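PDB 7BW9: serine acetyltransferase 1, putative from Entamoeba histolytica, which probably transfers an acetyl group to serine, the step that leads into cysteine biosynthesis, and is seen here with cysteine bound. Local coordinates for residues A[194-199]-A[224-229]; A[230-235]-A[248-253]. All coordinates share one frame; numbering follows the deposited sequence.

Contact 1: residues A[194-199]-A[224-229]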
ATOM      1  N   ASN A 194       8.021   4.610  24.866  1.00 18.85           N
ATOM      2  CA  ASN A 194       8.305   5.962  24.397  1.00 17.30           C
ATOM      3  C   ASN A 194       9.572   5.996  23.547  1.00 19.42           C
ATOM      4  O   ASN A 194      10.491   5.190  23.728  1.00 13.66           O
ATOM      5  CB  ASN A 194       8.458   6.934  25.573  1.00 16.95           C
ATOM      6  CG  ASN A 194       7.258   6.915  26.516  1.00 19.46           C
ATOM      7  OD1 ASN A 194       6.108   6.793  26.088  1.00 17.05           O
ATOM      8  ND2 ASN A 194       7.530   7.004  27.814  1.00 21.67           N
ATOM      9  N   TRP A 195       9.606   6.949  22.612  1.00 15.80           N
ATOM     10  CA  TRP A 195      10.763   7.182  21.747  1.00 17.26           C
ATOM     11  C   TRP A 195      11.142   5.940  20.945  1.00 17.44           C
ATOM     12  O   TRP A 195      12.319   5.679  20.710  1.00 17.85           O
ATOM     13  CB  TRP A 195      11.968   7.696  22.560  1.00 16.07           C
ATOM     14  CG  TRP A 195      11.880   9.177  22.753  1.00 20.52           C
ATOM     15  CD1 TRP A 195      11.471   9.829  23.869  1.00 20.47           C
ATOM     16  CD2 TRP A 195      12.152  10.190  21.774  1.00 19.70           C
ATOM     17  NE1 TRP A 195      11.484  11.186  23.660  1.00 21.57           N
ATOM     18  CE2 TRP A 195      11.897  11.436  22.382  1.00 18.38           C
ATOM     19  CE3 TRP A 195      12.581  10.164  20.438  1.00 20.10           C
ATOM     20  CZ2 TRP A 195      12.075  12.643  21.713  1.00 20.09           C
ATOM     21  CZ3 TRP A 195      12.746  11.365  19.770  1.00 19.88           C
ATOM     22  CH2 TRP A 195      12.496  12.589  20.409  1.00 18.35           C
ATOM     23  N   CYS A 196      10.163   5.157  20.511  1.00 18.60           N
ATOM     24  CA  CYS A 196      10.468   4.029  19.645  1.00 16.87           C
ATOM     25  C   CYS A 196      10.469   4.454  18.184  1.00 18.78           C
ATOM     26  O   CYS A 196       9.810   5.427  17.792  1.00 14.51           O
ATOM     27  CB  CYS A 196       9.482   2.891  19.881  1.00 15.30           C
ATOM     28  SG  CYS A 196       9.765   2.191  21.553  1.00 19.32           S
ATOM     29  N   ARG A 197      11.256   3.729  17.390  1.00 18.36           N
ATOM     30  CA  ARG A 197      11.390   3.961  15.956  1.00 18.48           C
ATOM     31  C   ARG A 197      11.288   2.622  15.245  1.00 19.68           C
ATOM     32  O   ARG A 197      12.007   1.672  15.581  1.00 16.51           O
ATOM     33  CB  ARG A 197      12.711   4.659  15.619  1.00 15.08           C
ATOM     34  CG  ARG A 197      12.811   5.193  14.193  1.00 26.77           C
ATOM     35  CD  ARG A 197      13.958   6.204  14.055  1.00 31.46           C
ATOM     36  NE  ARG A 197      15.261   5.549  14.023  1.00 32.39           N
ATOM     37  CZ  ARG A 197      16.159   5.600  15.007  1.00 38.85           C
ATOM     38  NH1 ARG A 197      15.902   6.293  16.106  1.00 37.97           N
ATOM     39  NH2 ARG A 197      17.317   4.953  14.886  1.00 36.38           N
ATOM     40  N   VAL A 198      10.388   2.550  14.275  1.00 11.64           N
ATOM     41  CA  VAL A 198      10.074   1.325  13.559  1.00 11.50           C
ATOM     42  C   VAL A 198      10.109   1.622  12.064  1.00 16.14           C
ATOM     43  O   VAL A 198       9.586   2.647  11.623  1.00 18.70           O
ATOM     44  CB  VAL A 198       8.693   0.787  13.983  1.00 17.79           C
ATOM     45  CG1 VAL A 198       8.303  -0.376  13.134  1.00 17.09           C
ATOM     46  CG2 VAL A 198       8.681   0.415  15.475  1.00 12.49           C
ATOM     47  N   TYR A 199      10.692   0.720  11.285  1.00 16.53           N
ATOM     48  CA  TYR A 199      10.927   0.892   9.859  1.00 15.92           C
ATOM     49  C   TYR A 199       9.955   0.038   9.045  1.00 14.77           C
ATOM     50  O   TYR A 199       9.145  -0.723   9.585  1.00 14.79           O
ATOM     51  CB  TYR A 199      12.393   0.550   9.534  1.00 13.78           C
ATOM     52  CG  TYR A 199      13.298   1.675   9.964  1.00 18.22           C
ATOM     53  CD1 TYR A 199      13.510   2.774   9.130  1.00 19.38           C
ATOM     54  CD2 TYR A 199      13.859   1.695  11.228  1.00 20.35           C
ATOM     55  CE1 TYR A 199      14.304   3.821   9.517  1.00 19.36           C
ATOM     56  CE2 TYR A 199      14.656   2.756  11.634  1.00 23.57           C
ATOM     57  CZ  TYR A 199      14.873   3.818  10.770  1.00 24.51           C
ATOM     58  OH  TYR A 199      15.656   4.885  11.153  1.00 24.81           O
ATOM     59  N   PRO A 224       3.731  -8.565  20.919  1.00 15.56           N
ATOM     60  CA  PRO A 224       4.843  -8.136  21.770  1.00 13.66           C
ATOM     61  C   PRO A 224       4.570  -6.849  22.531  1.00 18.19           C
ATOM     62  O   PRO A 224       3.785  -5.984  22.117  1.00 18.80           O
ATOM     63  CB  PRO A 224       5.993  -7.921  20.775  1.00 20.25           C
ATOM     64  CG  PRO A 224       5.613  -8.714  19.575  1.00 16.26           C
ATOM     65  CD  PRO A 224       4.124  -8.606  19.503  1.00 19.87           C
ATOM     66  N   THR A 225       5.277  -6.739  23.651  1.00 17.23           N
ATOM     67  CA  THR A 225       5.459  -5.504  24.412  1.00 18.65           C
ATOM     68  C   THR A 225       6.885  -5.019  24.215  1.00 24.23           C
ATOM     69  O   THR A 225       7.837  -5.781  24.438  1.00 22.79           O
ATOM     70  CB  THR A 225       5.234  -5.736  25.911  1.00 21.34           C
ATOM     71  OG1 THR A 225       3.860  -6.015  26.163  1.00 26.29           O
ATOM     72  CG2 THR A 225       5.660  -4.511  26.733  1.00 24.78           C
ATOM     73  N   ILE A 226       7.050  -3.767  23.798  0.62 17.87           N
ATOM     74  CA  ILE A 226       8.399  -3.242  23.651  0.62 19.53           C
ATOM     75  C   ILE A 226       8.551  -2.009  24.533  0.62 19.98           C
ATOM     76  O   ILE A 226       7.600  -1.260  24.769  0.62 21.80           O
ATOM     77  CB  ILE A 226       8.756  -2.952  22.175  0.62 20.10           C
ATOM     78  CG1 ILE A 226       8.117  -1.662  21.676  0.62 17.15           C
ATOM     79  CG2 ILE A 226       8.310  -4.114  21.278  0.62 18.49           C
ATOM     80  CD1 ILE A 226       8.320  -1.458  20.189  0.62 17.25           C
ATOM     81  N   GLY A 227       9.757  -1.828  25.060  1.00 21.53           N
ATOM     82  CA  GLY A 227      10.050  -0.762  26.005  1.00 21.78           C
ATOM     83  C   GLY A 227      10.302   0.571  25.325  1.00 18.84           C
ATOM     84  O   GLY A 227       9.911   0.798  24.182  1.00 27.11           O
ATOM     85  N   ASP A 228      10.994   1.454  26.031  1.00 16.83           N
ATOM     86  CA  ASP A 228      11.353   2.759  25.509  1.00 15.75           C
ATOM     87  C   ASP A 228      12.647   2.691  24.707  1.00 19.39           C
ATOM     88  O   ASP A 228      13.508   1.835  24.931  1.00 17.50           O
ATOM     89  CB  ASP A 228      11.529   3.780  26.642  1.00 17.05           C
ATOM     90  CG  ASP A 228      10.353   3.819  27.607  1.00 26.63           C
ATOM     91  OD1 ASP A 228       9.214   3.466  27.228  1.00 23.78           O
ATOM     92  OD2 ASP A 228      10.580   4.221  28.770  1.00 35.77           O
ATOM     93  N   PHE A 229      12.797   3.645  23.788  1.00 16.20           N
ATOM     94  CA  PHE A 229      14.017   3.820  22.995  1.00 17.54           C
ATOM     95  C   PHE A 229      14.374   2.576  22.182  1.00 18.82           C
ATOM     96  O   PHE A 229      15.542   2.347  21.869  1.00 21.07           O
ATOM     97  CB  PHE A 229      15.196   4.251  23.881  1.00 18.31           C
ATOM     98  CG  PHE A 229      14.885   5.446  24.743  1.00 20.75           C
ATOM     99  CD1 PHE A 229      14.873   6.716  24.197  1.00 17.90           C
ATOM    100  CD2 PHE A 229      14.581   5.293  26.092  1.00 23.40           C
ATOM    101  CE1 PHE A 229      14.563   7.836  24.980  1.00 26.42           C
ATOM    102  CE2 PHE A 229      14.269   6.396  26.889  1.00 29.81           C
ATOM    103  CZ  PHE A 229      14.257   7.673  26.325  1.00 26.22           C
TER
HETATM  104  O   HOH W   1      10.593   7.212  28.529  1.00 30.49           O

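Contact 2: residues A[230-235]-A[248-253]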
ATOM      1  N   VAL A 230      13.384   1.776  21.800  1.00 21.15           N
ATOM      2  CA  VAL A 230      13.628   0.595  20.971  1.00 16.63           C
ATOM      3  C   VAL A 230      13.624   1.004  19.506  1.00 16.27           C
ATOM      4  O   VAL A 230      12.751   1.764  19.069  1.00 19.10           O
ATOM      5  CB  VAL A 230      12.577  -0.492  21.253  1.00 21.29           C
ATOM      6  CG1 VAL A 230      12.663  -1.645  20.221  1.00 14.87           C
ATOM      7  CG2 VAL A 230      12.745  -1.027  22.669  1.00 16.96           C
ATOM      8  N   VAL A 231      14.599   0.506  18.735  1.00 19.49           N
ATOM      9  CA  VAL A 231      14.653   0.701  17.285  1.00 13.34           C
ATOM     10  C   VAL A 231      14.530  -0.660  16.612  1.00 18.42           C
ATOM     11  O   VAL A 231      15.281  -1.590  16.939  1.00 15.77           O
ATOM     12  CB  VAL A 231      15.955   1.394  16.839  1.00 21.02           C
ATOM     13  CG1 VAL A 231      15.971   1.556  15.331  1.00 18.41           C
ATOM     14  CG2 VAL A 231      16.145   2.734  17.531  1.00 19.02           C
ATOM     15  N   ILE A 232      13.608  -0.783  15.662  1.00 11.73           N
ATOM     16  CA  ILE A 232      13.399  -2.043  14.951  1.00 14.72           C
ATOM     17  C   ILE A 232      13.612  -1.819  13.460  1.00 17.90           C
ATOM     18  O   ILE A 232      12.819  -1.124  12.802  1.00 19.06           O
ATOM     19  CB  ILE A 232      12.024  -2.647  15.234  1.00 12.59           C
ATOM     20  CG1 ILE A 232      11.773  -2.637  16.743  1.00 15.22           C
ATOM     21  CG2 ILE A 232      11.971  -4.067  14.696  1.00 14.95           C
ATOM     22  CD1 ILE A 232      10.399  -3.112  17.136  1.00 17.61           C
ATOM     23  N   GLY A 233      14.677  -2.442  12.926  1.00 14.70           N
ATOM     24  CA  GLY A 233      15.082  -2.234  11.552  1.00 15.51           C
ATOM     25  C   GLY A 233      14.220  -2.972  10.538  1.00 16.36           C
ATOM     26  O   GLY A 233      13.474  -3.884  10.868  1.00 13.86           O
ATOM     27  N   ALA A 234      14.359  -2.554   9.275  1.00 14.75           N
ATOM     28  CA  ALA A 234      13.467  -2.986   8.203  1.00 12.13           C
ATOM     29  C   ALA A 234      13.329  -4.500   8.148  1.00 17.18           C
ATOM     30  O   ALA A 234      14.308  -5.235   8.284  1.00 14.69           O
ATOM     31  CB  ALA A 234      13.986  -2.469   6.861  1.00 13.15           C
ATOM     32  N   GLY A 235      12.096  -4.966   7.973  1.00 15.26           N
ATOM     33  CA  GLY A 235      11.861  -6.386   7.778  1.00 15.90           C
ATOM     34  C   GLY A 235      11.938  -7.257   9.013  1.00 15.62           C
ATOM     35  O   GLY A 235      11.710  -8.464   8.902  1.00 17.51           O
ATOM     36  N   VAL A 248      16.837  -1.329  23.167  1.00 23.21           N
ATOM     37  CA  VAL A 248      17.188  -2.458  22.313  1.00 19.72           C
ATOM     38  C   VAL A 248      17.133  -1.985  20.866  1.00 24.55           C
ATOM     39  O   VAL A 248      16.211  -1.248  20.481  1.00 19.52           O
ATOM     40  CB  VAL A 248      16.246  -3.649  22.556  1.00 18.66           C
ATOM     41  CG1 VAL A 248      16.360  -4.695  21.426  1.00 17.67           C
ATOM     42  CG2 VAL A 248      16.539  -4.276  23.914  1.00 16.46           C
ATOM     43  N   LYS A 249      18.155  -2.341  20.090  1.00 18.68           N
ATOM     44  CA  LYS A 249      18.198  -2.112  18.646  1.00 20.19           C
ATOM     45  C   LYS A 249      18.128  -3.462  17.939  1.00 23.19           C
ATOM     46  O   LYS A 249      18.967  -4.341  18.180  1.00 25.09           O
ATOM     47  CB  LYS A 249      19.468  -1.370  18.237  1.00 21.39           C
ATOM     48  CG  LYS A 249      19.916  -0.285  19.203  1.00 32.08           C
ATOM     49  CD  LYS A 249      19.264   1.044  18.882  1.00 32.75           C
ATOM     50  CE  LYS A 249      19.767   2.173  19.787  1.00 43.76           C
ATOM     51  NZ  LYS A 249      21.136   2.650  19.414  1.00 46.88           N
ATOM     52  N   ILE A 250      17.132  -3.639  17.083  1.00 20.37           N
ATOM     53  CA  ILE A 250      16.959  -4.892  16.355  1.00 14.46           C
ATOM     54  C   ILE A 250      17.325  -4.666  14.890  1.00 18.23           C
ATOM     55  O   ILE A 250      16.758  -3.790  14.220  1.00 19.27           O
ATOM     56  CB  ILE A 250      15.538  -5.440  16.523  1.00 16.24           C
ATOM     57  CG1 ILE A 250      15.303  -5.781  17.997  1.00 19.97           C
ATOM     58  CG2 ILE A 250      15.316  -6.652  15.619  1.00 14.06           C
ATOM     59  CD1 ILE A 250      13.849  -5.847  18.396  1.00 20.94           C
ATOM     60  N   GLY A 251      18.296  -5.440  14.408  1.00 18.24           N
ATOM     61  CA  GLY A 251      18.756  -5.293  13.046  1.00 15.15           C
ATOM     62  C   GLY A 251      17.732  -5.773  12.032  1.00 20.30           C
ATOM     63  O   GLY A 251      16.793  -6.500  12.339  1.00 19.42           O
ATOM     64  N   ALA A 252      17.948  -5.363  10.787  1.00 19.69           N
ATOM     65  CA  ALA A 252      17.032  -5.687   9.702  1.00 22.80           C
ATOM     66  C   ALA A 252      16.862  -7.192   9.533  1.00 22.65           C
ATOM     67  O   ALA A 252      17.799  -7.960   9.733  1.00 21.16           O
ATOM     68  CB  ALA A 252      17.538  -5.076   8.397  1.00 21.51           C
ATOM     69  N   ASN A 253      15.646  -7.605   9.175  1.00 14.58           N
ATOM     70  CA  ASN A 253      15.285  -8.971   8.802  1.00 18.55           C
ATOM     71  C   ASN A 253      15.405  -9.974   9.945  1.00 21.44           C
ATOM     72  O   ASN A 253      15.244 -11.174   9.713  1.00 20.63           O
ATOM     73  CB  ASN A 253      16.102  -9.462   7.593  1.00 15.32           C
ATOM     74  CG  ASN A 253      15.542  -8.946   6.297  1.00 25.34           C
ATOM     75  OD1 ASN A 253      14.520  -8.243   6.298  1.00 20.13           O
ATOM     76  ND2 ASN A 253      16.188  -9.281   5.181  1.00 25.15           N
TER

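Contact 1: residues A[194-199]-A[224-229]
Asn194-Trp195 and Asp228-Phe229 meet at a corner of the left-handed beta-helix, where the turn entering strand 197-198 lies against the turn that leaves strand 225-226 in the next coil. The contact joins stacked turns by one backbone hydrogen bond and one backbone-to-side-chain bond, with an aromatic pair beside them. The first runs from Phe229 N to Asn194 O (2.8 Å), nearly along the C=O axis. Asp228 adds the second: its OD1 accepts Asn194 N at 2.9 Å, an almost straight bond (172°) that reaches the oxygen from above the carboxylate plane. Asp228 CG stands anti to its own carbonyl carbon (chi1 -51°), beside the backbone N. The carboxylate and the Asn194 amide lie side by side, their planes 15° apart. A short acid suits the place because it carries an acceptor to an N-H of the neighbouring coil. Asn194 ND2 donates to a water 3.2 Å away, which in turn makes a weak bond to Asp228 OD2, while Asn194 OD1 takes the backbone N of Asn174, so the side chain reaches the preceding coil as well.

Trp195 and Phe229 both have positive phi, an uncommon setting for residues with side chains. Their rings are nearly parallel but slid apart, with the Trp195 five-membered ring and the Phe229 ring 5.4 Å between centroids, and they barely overlap. The closer touch is Trp195 CB on Phe229 CD1, 3.5 Å; the indole itself stacks with His175 and packs on helix 96-113. A looser contact of Cys196 with Ile226 is doubtful in detail. With one oxygen taking Asn194 N and the other reached through water, the Asp228 carboxylate probably keeps its negative charge.

Contact 2: residues A[230-235]-A[248-253]
Ile250 N and Val231 O make a short, nearly straight bond of 2.8 Å (171°) between parallel strands 231-232 and 249-250, successive coils stacked on one flat side of the left-handed beta-helix. Val231 binds the other strand through both its backbone groups, its N donating to Val248 O, and Gly233 N continues the pattern to Ile250 O at 2.8 Å. Beyond the strands the turns stay in step, with Asn253 N bonded to Ala234 O.

Ile232 and Ile250 lie side by side on one face, pointing the same way, with Ile232 CG1 4.2 Å from Ile250 CD1; aliphatic chains repeated in this way fill the core of the helix. On the other face, the Lys249 chain bends at chi2 (-88°) and brings its CD within 3.8 Å of Val231 CG2, so a methylene of the lysine lies against one methyl of the valine.

Glycine suits the corner at 233, where a beta carbon would press on Ile250 O and Ala252 N, and suits 235, where phi is positive and a beta carbon would clash with Asn253 OD1. That oxygen accepts Lys237 NZ of the second subunit and lies 3.6 Å from Gly235 CA.

How the contacts relate
Contact 1 closes before contact 2 opens, and their centres are 10 Å apart. Phe229 and Val230 are consecutive, so the chain passes from the corner of contact 1 straight into strand 231-232. Both contacts reach one parallel sheet, where 231-232 lies between 197-198 and 249-250: Arg197 N and O pair with Val230 O and Ile232 N, probably as hydrogen bonds. Three successive coils are thus joined, by contact 1 at a corner and by contact 2 along a side. Both also touch the second subunit, through Arg197 and Tyr199 in contact 1 and more extensively in contact 2, so this side of the beta-helix faces the trimer interface.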